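Local coordinates for phage terminase large subunit (Thermus phage P7426, PDB 7KS4), which probably drives viral DNA into empty capsids as an ATP-powered motor and cuts the viral genome to begin and end packaging, the fragment here being its N-terminal ATPase domain, at residues W190-F195 against G206-G211; E87-L92 against T99-Q104; Y75-I80 against I152-A157. One frame throughout, in Å; residues are numbered along the deposited sequence.

Interaction 1: W190-F195 against G206-G211; sequences WFYEFF and GIPNSG. With SO4 (sulfate ion), chain F.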
loop_
_atom_site.group_PDB
_atom_site.type_symbol
_atom_site.label_atom_id
_atom_site.label_comp_id
_atom_site.label_asym_id
_atom_site.label_seq_id
_atom_site.Cartn_x
_atom_site.Cartn_y
_atom_site.Cartn_z
ATOM N N TRP A 190 2.119 17.301 0.342
ATOM C CA TRP A 190 2.988 16.478 1.175
ATOM C C TRP A 190 3.419 15.199 0.465
ATOM O O TRP A 190 4.534 14.719 0.688
ATOM C CB TRP A 190 2.296 16.148 2.502
ATOM C CG TRP A 190 1.255 15.080 2.408
ATOM C CD1 TRP A 190 -0.054 15.238 2.058
ATOM C CD2 TRP A 190 1.434 13.689 2.684
ATOM N NE1 TRP A 190 -0.704 14.027 2.100
ATOM C CE2 TRP A 190 0.186 13.060 2.485
ATOM C CE3 TRP A 190 2.524 12.913 3.084
ATOM C CZ2 TRP A 190 0.001 11.689 2.665
ATOM C CZ3 TRP A 190 2.337 11.548 3.270
ATOM C CH2 TRP A 190 1.084 10.953 3.061
ATOM N N PHE A 191 2.562 14.637 -0.395
ATOM C CA PHE A 191 2.923 13.405 -1.092
ATOM C C PHE A 191 4.090 13.636 -2.039
ATOM O O PHE A 191 4.964 12.774 -2.185
ATOM C CB PHE A 191 1.712 12.860 -1.845
ATOM C CG PHE A 191 1.999 11.636 -2.663
ATOM C CD1 PHE A 191 2.085 10.393 -2.064
ATOM C CD2 PHE A 191 2.158 11.727 -4.038
ATOM C CE1 PHE A 191 2.344 9.262 -2.814
ATOM C CE2 PHE A 191 2.414 10.594 -4.798
ATOM C CZ PHE A 191 2.504 9.359 -4.185
ATOM N N TYR A 192 4.118 14.804 -2.688
ATOM C CA TYR A 192 5.258 15.179 -3.517
ATOM C C TYR A 192 6.538 15.261 -2.694
ATOM O O TYR A 192 7.596 14.784 -3.122
ATOM C CB TYR A 192 4.968 16.518 -4.194
ATOM C CG TYR A 192 6.188 17.208 -4.741
ATOM C CD1 TYR A 192 6.889 16.678 -5.821
ATOM C CD2 TYR A 192 6.641 18.398 -4.182
ATOM C CE1 TYR A 192 8.016 17.318 -6.326
ATOM C CE2 TYR A 192 7.759 19.042 -4.675
ATOM C CZ TYR A 192 8.440 18.503 -5.749
ATOM O OH TYR A 192 9.552 19.153 -6.232
ATOM N N GLU A 193 6.463 15.881 -1.517
ATOM C CA GLU A 193 7.638 15.988 -0.660
ATOM C C GLU A 193 8.160 14.613 -0.273
ATOM O O GLU A 193 9.363 14.345 -0.370
ATOM C CB GLU A 193 7.295 16.798 0.583
ATOM C CG GLU A 193 6.807 18.176 0.238
ATOM C CD GLU A 193 6.265 18.927 1.415
ATOM O OE1 GLU A 193 6.047 18.316 2.489
ATOM O OE2 GLU A 193 6.062 20.144 1.250
ATOM N N PHE A 194 7.266 13.733 0.184
ATOM C CA PHE A 194 7.683 12.395 0.594
ATOM C C PHE A 194 8.231 11.614 -0.584
ATOM O O PHE A 194 9.209 10.868 -0.444
ATOM C CB PHE A 194 6.514 11.650 1.234
ATOM C CG PHE A 194 6.402 11.866 2.714
ATOM C CD1 PHE A 194 6.583 13.128 3.257
ATOM C CD2 PHE A 194 6.110 10.813 3.563
ATOM C CE1 PHE A 194 6.482 13.335 4.617
ATOM C CE2 PHE A 194 6.007 11.014 4.930
ATOM C CZ PHE A 194 6.191 12.278 5.458
ATOM N N PHE A 195 7.610 11.766 -1.754
ATOM C CA PHE A 195 8.136 11.122 -2.952
ATOM C C PHE A 195 9.582 11.532 -3.191
ATOM O O PHE A 195 10.457 10.687 -3.414
ATOM C CB PHE A 195 7.275 11.478 -4.161
ATOM C CG PHE A 195 7.809 10.928 -5.445
ATOM C CD1 PHE A 195 7.470 9.655 -5.858
ATOM C CD2 PHE A 195 8.683 11.668 -6.219
ATOM C CE1 PHE A 195 7.973 9.141 -7.039
ATOM C CE2 PHE A 195 9.188 11.157 -7.394
ATOM C CZ PHE A 195 8.833 9.888 -7.800
ATOM N N GLY A 206 7.976 15.944 -15.494
ATOM C CA GLY A 206 6.841 15.771 -14.617
ATOM C C GLY A 206 7.168 15.771 -13.135
ATOM O O GLY A 206 6.242 15.853 -12.317
ATOM N N ILE A 207 8.444 15.688 -12.766
ATOM C CA ILE A 207 8.854 15.689 -11.360
ATOM C C ILE A 207 9.743 16.903 -11.101
ATOM O O ILE A 207 10.964 16.818 -11.298
ATOM C CB ILE A 207 9.592 14.393 -10.988
ATOM C CG1 ILE A 207 8.746 13.155 -11.314
ATOM C CG2 ILE A 207 9.949 14.399 -9.500
ATOM C CD1 ILE A 207 9.497 11.845 -11.145
ATOM N N PRO A 208 9.196 18.036 -10.656
ATOM C CA PRO A 208 10.050 19.186 -10.345
ATOM C C PRO A 208 11.120 18.820 -9.327
ATOM O O PRO A 208 10.867 18.079 -8.375
ATOM C CB PRO A 208 9.069 20.218 -9.776
ATOM C CG PRO A 208 7.762 19.857 -10.360
ATOM C CD PRO A 208 7.769 18.357 -10.488
ATOM N N ASN A 209 12.328 19.337 -9.552
ATOM C CA ASN A 209 13.478 19.161 -8.672
ATOM C C ASN A 209 14.033 17.741 -8.680
ATOM O O ASN A 209 14.927 17.437 -7.885
ATOM C CB ASN A 209 13.159 19.565 -7.227
ATOM C CG ASN A 209 12.958 21.056 -7.077
ATOM O OD1 ASN A 209 11.996 21.447 -6.253
ATOM N ND2 ASN A 209 13.655 21.845 -7.708
ATOM N N SER A 210 13.542 16.860 -9.550
ATOM C CA SER A 210 14.211 15.579 -9.739
ATOM C C SER A 210 15.594 15.797 -10.345
ATOM O O SER A 210 15.810 16.706 -11.150
ATOM C CB SER A 210 13.386 14.658 -10.642
ATOM O OG SER A 210 13.096 15.268 -11.892
ATOM N N GLY A 211 16.537 14.954 -9.948
ATOM C CA GLY A 211 17.918 15.095 -10.380
ATOM C C GLY A 211 18.788 15.925 -9.460
ATOM O O GLY A 211 19.984 15.652 -9.329
HETATM S S SO4 F . 12.349 24.383 -9.220
HETATM O O1 SO4 F . 10.926 24.709 -9.245
HETATM O O2 SO4 F . 12.564 23.092 -9.870
HETATM O O3 SO4 F . 13.106 25.410 -9.931
HETATM O O4 SO4 F . 12.810 24.310 -7.837
#
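Tyr192 and Phe195 both carry CG anti to the backbone N (chi1 163° and 176°), which swings both rings off the same side of the helix toward the loop 206-211. Tyr192 goes furthest: its hydroxyl OH donates to Pro208 O at 2.7 Å. That carbonyl oxygen lies at the edge of the phenol ring and in its plane, but the hydroxyl stands well above the carbonyl plane, 60° out of it, rather than on a lone pair. Deeper in, the CE2 corner of Phe195 meets the end of Ile207, at CD1, at 3.8 Å, the two side chains crossing at about a right angle.

The acceptor belongs to a type II beta turn from Ile207 to Ser210. Pro208 takes its second position and Asn209, with positive phi, its third; Ser210 N bonds Ile207 O at 3.1 Å, and Ser210 OG reaches the same oxygen at 2.7 Å, in the carbonyl plane. Both bonds fall on Ile207 O, and the central carbonyl of the turn, Pro208 O, is the one offered to Tyr192. From the third position of the turn, Asn209 ND2 donates to sulfate O4 at 2.6 Å; the ion probably comes from the crystallisation liquor.

Phe257 packs against both aromatic rings, and Phe195 also rests on Val39 and Cys41 of strand 37-42. The chemistry is therefore graded: apolar contact at the buried end, one directional bond where the residues are partly exposed. That single bond ties the helix to the backbone of the turn, so it probably depends on the turn holding Pro208 O in this position.

Interaction 2: E87-L92 against T99-Q104; sequences EKVERL and TEVQLQ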
loop_
_atom_site.group_PDB
_atom_site.type_symbol
_atom_site.label_atom_id
_atom_site.label_comp_id
_atom_site.label_asym_id
_atom_site.label_seq_id
_atom_site.Cartn_x
_atom_site.Cartn_y
_atom_site.Cartn_z
ATOM N N GLU A 87 -9.859 -11.757 0.653
ATOM C CA GLU A 87 -9.883 -12.925 -0.230
ATOM C C GLU A 87 -8.587 -13.714 -0.117
ATOM O O GLU A 87 -8.599 -14.943 0.039
ATOM C CB GLU A 87 -10.114 -12.508 -1.688
ATOM C CG GLU A 87 -10.333 -13.689 -2.654
ATOM C CD GLU A 87 -9.038 -14.372 -3.095
ATOM O OE1 GLU A 87 -8.001 -13.680 -3.199
ATOM O OE2 GLU A 87 -9.057 -15.603 -3.337
ATOM N N LYS A 88 -7.451 -13.015 -0.198
ATOM C CA LYS A 88 -6.159 -13.691 -0.194
ATOM C C LYS A 88 -5.894 -14.369 1.142
ATOM O O LYS A 88 -5.383 -15.494 1.180
ATOM C CB LYS A 88 -5.045 -12.692 -0.512
ATOM C CG LYS A 88 -5.149 -12.093 -1.902
ATOM C CD LYS A 88 -4.058 -11.058 -2.156
ATOM C CE LYS A 88 -3.895 -10.791 -3.642
ATOM N NZ LYS A 88 -5.189 -10.500 -4.298
ATOM N N VAL A 89 -6.219 -13.695 2.245
ATOM C CA VAL A 89 -5.969 -14.252 3.571
ATOM C C VAL A 89 -6.857 -15.466 3.815
ATOM O O VAL A 89 -6.409 -16.487 4.347
ATOM C CB VAL A 89 -6.181 -13.166 4.643
ATOM C CG1 VAL A 89 -6.374 -13.777 6.031
ATOM C CG2 VAL A 89 -5.009 -12.191 4.661
ATOM N N GLU A 90 -8.134 -15.375 3.447
ATOM C CA GLU A 90 -9.029 -16.505 3.680
ATOM C C GLU A 90 -8.640 -17.709 2.834
ATOM O O GLU A 90 -8.796 -18.853 3.280
ATOM C CB GLU A 90 -10.477 -16.080 3.425
ATOM C CG GLU A 90 -11.045 -15.280 4.595
ATOM C CD GLU A 90 -12.453 -14.786 4.371
ATOM O OE1 GLU A 90 -12.998 -14.963 3.260
ATOM O OE2 GLU A 90 -13.021 -14.213 5.323
ATOM N N ARG A 91 -8.117 -17.478 1.628
ATOM C CA ARG A 91 -7.648 -18.581 0.797
ATOM C C ARG A 91 -6.328 -19.141 1.314
ATOM O O ARG A 91 -6.170 -20.361 1.463
ATOM C CB ARG A 91 -7.500 -18.107 -0.648
ATOM C CG ARG A 91 -6.766 -19.087 -1.547
ATOM C CD ARG A 91 -6.983 -18.753 -3.014
ATOM N NE ARG A 91 -6.605 -17.373 -3.324
ATOM C CZ ARG A 91 -5.371 -16.978 -3.619
ATOM N NH1 ARG A 91 -5.132 -15.702 -3.887
ATOM N NH2 ARG A 91 -4.372 -17.852 -3.650
ATOM N N LEU A 92 -5.360 -18.260 1.583
ATOM C CA LEU A 92 -4.032 -18.712 1.982
ATOM C C LEU A 92 -4.061 -19.477 3.296
ATOM O O LEU A 92 -3.227 -20.367 3.515
ATOM C CB LEU A 92 -3.088 -17.516 2.101
ATOM C CG LEU A 92 -1.636 -17.823 1.758
ATOM C CD1 LEU A 92 -1.502 -18.066 0.257
ATOM C CD2 LEU A 92 -0.734 -16.681 2.220
ATOM N N THR A 99 -3.584 -21.667 11.517
ATOM C CA THR A 99 -4.238 -20.366 11.492
ATOM C C THR A 99 -5.742 -20.523 11.319
ATOM O O THR A 99 -6.237 -21.528 10.801
ATOM C CB THR A 99 -3.700 -19.462 10.368
ATOM O OG1 THR A 99 -4.078 -19.991 9.089
ATOM C CG2 THR A 99 -2.191 -19.334 10.451
ATOM N N GLU A 100 -6.460 -19.499 11.763
ATOM C CA GLU A 100 -7.902 -19.422 11.593
ATOM C C GLU A 100 -8.261 -17.957 11.410
ATOM O O GLU A 100 -7.823 -17.114 12.195
ATOM C CB GLU A 100 -8.634 -20.013 12.798
ATOM C CG GLU A 100 -10.147 -19.976 12.685
ATOM C CD GLU A 100 -10.818 -20.681 13.847
ATOM O OE1 GLU A 100 -10.880 -20.091 14.947
ATOM O OE2 GLU A 100 -11.260 -21.834 13.666
ATOM N N VAL A 101 -9.034 -17.661 10.371
ATOM C CA VAL A 101 -9.347 -16.290 9.984
ATOM C C VAL A 101 -10.699 -15.903 10.560
ATOM O O VAL A 101 -11.658 -16.679 10.505
ATOM C CB VAL A 101 -9.344 -16.137 8.451
ATOM C CG1 VAL A 101 -9.681 -14.701 8.050
ATOM C CG2 VAL A 101 -7.999 -16.575 7.875
ATOM N N GLN A 102 -10.779 -14.690 11.100
ATOM C CA GLN A 102 -12.022 -14.130 11.613
ATOM C C GLN A 102 -12.229 -12.770 10.963
ATOM O O GLN A 102 -11.310 -11.944 10.938
ATOM C CB GLN A 102 -11.984 -14.006 13.141
ATOM C CG GLN A 102 -13.312 -13.648 13.776
ATOM C CD GLN A 102 -13.176 -13.337 15.252
ATOM O OE1 GLN A 102 -12.125 -13.570 15.857
ATOM N NE2 GLN A 102 -14.238 -12.805 15.843
ATOM N N LEU A 103 -13.427 -12.543 10.436
ATOM C CA LEU A 103 -13.721 -11.370 9.628
ATOM C C LEU A 103 -14.918 -10.627 10.200
ATOM O O LEU A 103 -15.907 -11.241 10.611
ATOM C CB LEU A 103 -14.009 -11.762 8.175
ATOM C CG LEU A 103 -14.465 -10.652 7.227
ATOM C CD1 LEU A 103 -13.458 -9.498 7.189
ATOM C CD2 LEU A 103 -14.659 -11.235 5.845
ATOM N N GLN A 104 -14.819 -9.302 10.217
ATOM C CA GLN A 104 -15.930 -8.416 10.558
ATOM C C GLN A 104 -16.034 -7.433 9.399
ATOM O O GLN A 104 -15.420 -6.363 9.432
ATOM C CB GLN A 104 -15.692 -7.730 11.891
ATOM C CG GLN A 104 -15.496 -8.702 13.040
ATOM C CD GLN A 104 -14.998 -8.027 14.296
ATOM O OE1 GLN A 104 -14.802 -6.813 14.323
ATOM N NE2 GLN A 104 -14.787 -8.811 15.348
#
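Glu90 and Val101 mark where the backbones come nearest, their CA atoms 6.3 Å apart. The short axes of helix 87-92 and strand 99-104 approach to 8.5 Å and run at 148° between their N-to-C directions, so the chain doubles back roughly antiparallel. The alternation of the strand points the CB atoms of Val101 and Leu103 toward the helix and that of Gln102 away from it.

Val101 is the residue most covered. Its CG2 lies 3.7 Å from Val89 CG1, which CG1 of Val101 also approaches, and Val101 CG1 meets Glu90 CG at 3.8 Å. Glu90 takes part through CG and through its carboxylate; its chain is extended beyond CG (chi2 178°) and passes across Val101 at about a right angle. The carboxylate is carried on as far as Leu103, where Glu90 OE2 comes to 3.4 Å from Leu103 CD2. This is a van der Waals approach between an oxygen and a methyl group at the exposed margin. No hydrogen bond joins the two segments, and the grip rests on shape and apolar contact.

Polar pairing is found elsewhere on the helix. Arg91, whose CB points away from the strand, bonds through NE to Glu87 OE2 at 3.0 Å, one turn along the helix, by a nearly straight hydrogen bond (168°) that forms part of a salt bridge. Lys88 forms another salt bridge with Glu50 of helix 48-62, and Leu60 of that helix also touches Val89.

Strand 99-104 is an outermost strand of the sheet and pairs antiparallel with strand 109-115. The contact thus joins the end of helix 75-92 to the antiparallel extension at one edge of the parallel P-loop NTPase core, an alpha/beta layering of helix on sheet.

Interaction 3: Y75-I80 against I152-A157; sequences YDQAEI and ILDEAA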
loop_
_atom_site.group_PDB
_atom_site.type_symbol
_atom_site.label_atom_id
_atom_site.label_comp_id
_atom_site.label_asym_id
_atom_site.label_seq_id
_atom_site.Cartn_x
_atom_site.Cartn_y
_atom_site.Cartn_z
ATOM N N TYR A 75 -14.149 5.308 3.010
ATOM C CA TYR A 75 -14.297 3.892 3.333
ATOM C C TYR A 75 -14.484 3.055 2.073
ATOM O O TYR A 75 -13.949 1.945 1.977
ATOM C CB TYR A 75 -15.465 3.683 4.298
ATOM C CG TYR A 75 -15.052 3.755 5.749
ATOM C CD1 TYR A 75 -14.105 2.875 6.260
ATOM C CD2 TYR A 75 -15.605 4.695 6.611
ATOM C CE1 TYR A 75 -13.715 2.928 7.581
ATOM C CE2 TYR A 75 -15.216 4.753 7.941
ATOM C CZ TYR A 75 -14.270 3.866 8.417
ATOM O OH TYR A 75 -13.869 3.906 9.733
ATOM N N ASP A 76 -15.233 3.570 1.096
ATOM C CA ASP A 76 -15.414 2.839 -0.155
ATOM C C ASP A 76 -14.078 2.615 -0.855
ATOM O O ASP A 76 -13.864 1.571 -1.484
ATOM C CB ASP A 76 -16.381 3.590 -1.070
ATOM C CG ASP A 76 -17.803 3.593 -0.541
ATOM O OD1 ASP A 76 -18.232 2.574 0.042
ATOM O OD2 ASP A 76 -18.495 4.618 -0.709
ATOM N N GLN A 77 -13.168 3.585 -0.762
ATOM C CA GLN A 77 -11.843 3.399 -1.343
ATOM C C GLN A 77 -11.015 2.421 -0.515
ATOM O O GLN A 77 -10.306 1.577 -1.072
ATOM C CB GLN A 77 -11.124 4.742 -1.464
ATOM C CG GLN A 77 -9.781 4.663 -2.188
ATOM C CD GLN A 77 -9.917 4.219 -3.633
ATOM O OE1 GLN A 77 -10.944 4.458 -4.274
ATOM N NE2 GLN A 77 -8.878 3.569 -4.156
ATOM N N ALA A 78 -11.092 2.517 0.814
ATOM C CA ALA A 78 -10.340 1.598 1.659
ATOM C C ALA A 78 -10.814 0.163 1.482
ATOM O O ALA A 78 -10.017 -0.770 1.635
ATOM C CB ALA A 78 -10.462 2.014 3.121
ATOM N N GLU A 79 -12.099 -0.029 1.168
ATOM C CA GLU A 79 -12.648 -1.367 0.970
ATOM C C GLU A 79 -11.970 -2.105 -0.173
ATOM O O GLU A 79 -12.008 -3.339 -0.206
ATOM C CB GLU A 79 -14.152 -1.294 0.691
ATOM C CG GLU A 79 -15.011 -1.006 1.912
ATOM C CD GLU A 79 -16.448 -0.651 1.550
ATOM O OE1 GLU A 79 -16.905 -1.049 0.454
ATOM O OE2 GLU A 79 -17.115 0.030 2.359
ATOM N N ILE A 80 -11.363 -1.384 -1.115
ATOM C CA ILE A 80 -10.759 -2.041 -2.269
ATOM C C ILE A 80 -9.598 -2.917 -1.819
ATOM O O ILE A 80 -9.611 -4.138 -2.003
ATOM C CB ILE A 80 -10.314 -1.005 -3.315
ATOM C CG1 ILE A 80 -11.532 -0.236 -3.831
ATOM C CG2 ILE A 80 -9.593 -1.691 -4.478
ATOM C CD1 ILE A 80 -11.188 0.928 -4.723
ATOM N N ILE A 152 -0.664 1.078 5.117
ATOM C CA ILE A 152 -0.780 1.403 3.703
ATOM C C ILE A 152 -1.669 2.627 3.582
ATOM O O ILE A 152 -2.785 2.642 4.117
ATOM C CB ILE A 152 -1.366 0.226 2.901
ATOM C CG1 ILE A 152 -0.464 -1.000 3.035
ATOM C CG2 ILE A 152 -1.553 0.625 1.434
ATOM C CD1 ILE A 152 -1.205 -2.327 2.880
ATOM N N LEU A 153 -1.172 3.653 2.891
ATOM C CA LEU A 153 -1.965 4.831 2.557
ATOM C C LEU A 153 -2.290 4.741 1.076
ATOM O O LEU A 153 -1.387 4.807 0.234
ATOM C CB LEU A 153 -1.230 6.135 2.872
ATOM C CG LEU A 153 -1.292 6.621 4.319
ATOM C CD1 LEU A 153 -0.498 5.717 5.229
ATOM C CD2 LEU A 153 -0.794 8.059 4.420
ATOM N N ASP A 154 -3.570 4.581 0.766
ATOM C CA ASP A 154 -4.042 4.496 -0.609
ATOM C C ASP A 154 -4.579 5.856 -1.032
ATOM O O ASP A 154 -5.221 6.551 -0.241
ATOM C CB ASP A 154 -5.125 3.428 -0.742
ATOM C CG ASP A 154 -5.453 3.101 -2.188
ATOM O OD1 ASP A 154 -4.590 3.303 -3.066
ATOM O OD2 ASP A 154 -6.575 2.630 -2.437
ATOM N N GLU A 155 -4.307 6.236 -2.278
ATOM C CA GLU A 155 -4.558 7.598 -2.761
ATOM C C GLU A 155 -4.125 8.627 -1.718
ATOM O O GLU A 155 -4.863 9.543 -1.333
ATOM C CB GLU A 155 -6.017 7.780 -3.167
ATOM C CG GLU A 155 -6.278 7.359 -4.620
ATOM C CD GLU A 155 -5.389 8.113 -5.615
ATOM O OE1 GLU A 155 -5.556 9.344 -5.767
ATOM O OE2 GLU A 155 -4.500 7.479 -6.217
ATOM N N ALA A 156 -2.875 8.466 -1.286
ATOM C CA ALA A 156 -2.322 9.280 -0.211
ATOM C C ALA A 156 -2.329 10.769 -0.536
ATOM O O ALA A 156 -2.479 11.596 0.370
ATOM C CB ALA A 156 -0.896 8.825 0.084
ATOM N N ALA A 157 -2.138 11.140 -1.804
ATOM C CA ALA A 157 -2.080 12.560 -2.138
ATOM C C ALA A 157 -3.404 13.261 -1.872
ATOM O O ALA A 157 -3.439 14.496 -1.800
ATOM C CB ALA A 157 -1.667 12.750 -3.598
HETATM O O HOH W 1 -7.820 0.610 -1.034
#
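Gln77 and Asp154 bury most of the surface here, with Glu155 adding a smaller share. The Gln77 chain is bent at chi2 (63°), which swings its amide round so that NE2 donates to Asp154 OD2 at 3.0 Å. The bond is nearly straight (167°) and lies close to the amide plane, yet it reaches OD2 from above the carboxylate plane, 40° out of it. A water provides a second link, donating to Gln77 O at 2.7 Å and to Asp154 OD2 at 2.8 Å. OD2 thus takes two bonds, one from either face of the carboxylate, both tied to Gln77, while OD1 accepts a weak bond from Glu155 N.

Asp154, of the predicted Walker B motif, binds magnesium in other structures of this protein; here its side chain comes to about 3 Å from the bound ion, which Lys48 and Ser49 line. Gln77 is thus placed as a second-shell residue that could help orient this carboxylate. Glu155, the predicted catalytic residue, leads its carboxylate away from the helix and accepts from Thr184 N. Strand 150-153 runs between parallel strands 67-72 and 178-183, and helix 75-92 sets Gln77 on Ala72, at the end of strand 67-72.

Interactions 2 and 3 use opposite ends of helix 75-92 against the same sheet, their nearest atoms about 8 Å apart. Interaction 3 lies closest to the chain centre, about 9 Å from it, and is polar, as suits the nucleotide and magnesium site. Interactions 1 and 2 are peripheral, each centred about 19 Å out and on opposite sides of that centre. Interaction 2 is apolar at the antiparallel edge of the sheet; interaction 1 mixes an aromatic contact with a hydrogen bond to a turn. Helix 190-197 also links interaction 1 to interaction 3, since Trp190 packs on Leu153 and Phe191 on Ala156 and Ala157.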